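Local atomic coordinates of putative retaining b-glycosidase (PDB entry 5A95), a protein that probably hydrolyses mixed-linkage beta-glucans as a retaining glycoside hydrolase of family 5, subfamily 26. Residues Lys318-Lys322 and Lys323-Tyr327. The protein carries 1 engineered substitution. Numbering follows the deposited sequence.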
loop_
_atom_site.group_PDB
_atom_site.type_symbol
_atom_site.label_atom_id
_atom_site.label_comp_id
_atom_site.label_asym_id
_atom_site.label_seq_id
_atom_site.Cartn_x
_atom_site.Cartn_y
_atom_site.Cartn_z
ATOM N N LYS A 318 31.555 -10.178 -28.879
ATOM C CA LYS A 318 32.261 -11.459 -28.973
ATOM C C LYS A 318 31.775 -12.399 -27.878
ATOM O O LYS A 318 31.503 -13.565 -28.118
ATOM C CB LYS A 318 33.778 -11.234 -28.862
ATOM C CG LYS A 318 34.625 -12.495 -28.920
ATOM C CD LYS A 318 36.088 -12.194 -29.256
ATOM C CE LYS A 318 36.862 -13.470 -29.585
ATOM N NZ LYS A 318 37.770 -13.786 -28.477
ATOM N N TYR A 319 31.676 -11.882 -26.667
ATOM C CA TYR A 319 31.221 -12.685 -25.535
ATOM C C TYR A 319 29.774 -13.153 -25.719
ATOM O O TYR A 319 29.478 -14.351 -25.564
ATOM C CB TYR A 319 31.395 -11.902 -24.227
ATOM C CG TYR A 319 30.991 -12.678 -23.029
ATOM C CD1 TYR A 319 31.822 -13.667 -22.538
ATOM C CD2 TYR A 319 29.761 -12.466 -22.421
ATOM C CE1 TYR A 319 31.434 -14.450 -21.467
ATOM C CE2 TYR A 319 29.353 -13.249 -21.351
ATOM C CZ TYR A 319 30.205 -14.218 -20.858
ATOM O OH TYR A 319 29.787 -14.982 -19.830
ATOM N N MET A 320 28.864 -12.242 -26.045
ATOM C CA MET A 320 27.480 -12.647 -26.216
ATOM C C MET A 320 27.326 -13.652 -27.359
ATOM O O MET A 320 26.518 -14.580 -27.263
ATOM C CB MET A 320 26.572 -11.452 -26.456
ATOM C CG MET A 320 26.432 -10.528 -25.254
ATOM S SD MET A 320 25.234 -9.210 -25.471
ATOM C CE MET A 320 25.904 -8.363 -26.889
ATOM N N GLN A 321 28.060 -13.450 -28.437
ATOM C CA GLN A 321 27.915 -14.336 -29.604
ATOM C C GLN A 321 28.401 -15.736 -29.260
ATOM O O GLN A 321 27.768 -16.704 -29.668
ATOM C CB GLN A 321 28.598 -13.725 -30.873
ATOM C CG GLN A 321 27.800 -12.509 -31.418
ATOM C CD GLN A 321 28.304 -11.837 -32.714
ATOM O OE1 GLN A 321 29.502 -11.900 -33.062
ATOM N NE2 GLN A 321 27.379 -11.117 -33.409
ATOM N N LYS A 322 29.476 -15.853 -28.475
ATOM C CA LYS A 322 29.959 -17.150 -27.989
ATOM C C LYS A 322 28.910 -17.880 -27.144
ATOM O O LYS A 322 28.742 -19.091 -27.263
ATOM C CB LYS A 322 31.242 -16.983 -27.161
ATOM C CG LYS A 322 31.746 -18.303 -26.621
ATOM C CD LYS A 322 33.125 -18.191 -26.029
ATOM C CE LYS A 322 33.621 -19.589 -25.674
ATOM N NZ LYS A 322 34.923 -19.557 -24.971
ATOM N N LYS A 323 28.229 -17.132 -26.288
ATOM C CA LYS A 323 27.264 -17.663 -25.338
ATOM C C LYS A 323 25.863 -17.806 -25.956
ATOM O O LYS A 323 25.025 -18.445 -25.356
ATOM C CB LYS A 323 27.196 -16.766 -24.064
ATOM C CG LYS A 323 28.507 -16.476 -23.304
ATOM C CD LYS A 323 29.138 -17.702 -22.683
ATOM C CE LYS A 323 28.270 -18.320 -21.592
ATOM N NZ LYS A 323 29.018 -19.328 -20.798
ATOM N N GLY A 324 25.624 -17.220 -27.134
ATOM C CA GLY A 324 24.311 -17.170 -27.752
ATOM C C GLY A 324 23.303 -16.260 -27.083
ATOM O O GLY A 324 22.102 -16.469 -27.236
ATOM N N VAL A 325 23.793 -15.231 -26.387
ATOM C CA VAL A 325 22.991 -14.306 -25.588
ATOM C C VAL A 325 22.264 -13.308 -26.491
ATOM O O VAL A 325 22.833 -12.773 -27.431
ATOM C CB VAL A 325 23.908 -13.627 -24.549
ATOM C CG1 VAL A 325 23.241 -12.429 -23.899
ATOM C CG2 VAL A 325 24.296 -14.648 -23.468
ATOM N N SER A 326 20.984 -13.078 -26.185
ATOM C CA SER A 326 20.171 -12.065 -26.851
ATOM C C SER A 326 20.433 -10.686 -26.250
ATOM O O SER A 326 20.975 -10.579 -25.144
ATOM C CB SER A 326 18.712 -12.433 -26.675
ATOM O OG SER A 326 18.350 -13.600 -27.394
ATOM N N TYR A 327 20.072 -9.629 -26.961
ATOM C CA TYR A 327 20.375 -8.290 -26.472
ATOM C C TYR A 327 19.515 -7.203 -27.094
ATOM O O TYR A 327 19.095 -7.289 -28.231
ATOM C CB TYR A 327 21.858 -7.938 -26.683
ATOM C CG TYR A 327 22.322 -8.030 -28.106
ATOM C CD1 TYR A 327 22.210 -6.953 -28.968
ATOM C CD2 TYR A 327 22.835 -9.206 -28.607
ATOM C CE1 TYR A 327 22.643 -7.036 -30.282
ATOM C CE2 TYR A 327 23.273 -9.303 -29.914
ATOM C CZ TYR A 327 23.162 -8.220 -30.755
ATOM O OH TYR A 327 23.576 -8.299 -32.083
#
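Val325 N bonds back to Met320 O (2.9 Å) and Gly324 N, weakly, to Gln321 O (3.4 Å), the pair of bonds of a Schellman motif that closes helix 312-323. Gly324, with phi at 71°, is the C-prime residue that turns the chain out of the helix, one residue after Lys323, whose N bonds to Tyr319 O (3.1 Å) in the regular helical way. The reversal lays Val325 against the helix, its CB 3.9 Å from Met320 CB. Beyond it, the Met320 chain bends at its last torsion (chi3 -59°), and its methyl CE rests 3.6 Å from Tyr327 CD2; SD, obliquely placed 4.8 Å from the Tyr327 ring centroid, adds a Met-aromatic contact. One turn apart on the helix, Lys323 folds over Tyr319: chi1 (-55°), with CG anti to the carbonyl carbon, sets CG above one ring face, 3.9 Å from the centroid, a CH-pi contact displaced toward CZ, and bends at chi2 and chi3 carry the chain on past the hydroxyl. Lys323 NZ forms salt bridges with Asp275 and Asp283, and Tyr319 OH bonds to the same Asp275. An alanine in place of Tyr319 is likely to leave the Lys323 methylenes without their aromatic platform and Asp275 without its hydroxyl partner. The turn makes the helix-to-strand link of the beta-alpha-beta unit 287-289, 312-323, 326-329 in the family 5 (beta/alpha)8 barrel, where Ser326 and Tyr327 enter a strand flanked by parallel strands 287-289 and 65-72, and helix 350-363 packs against Tyr327.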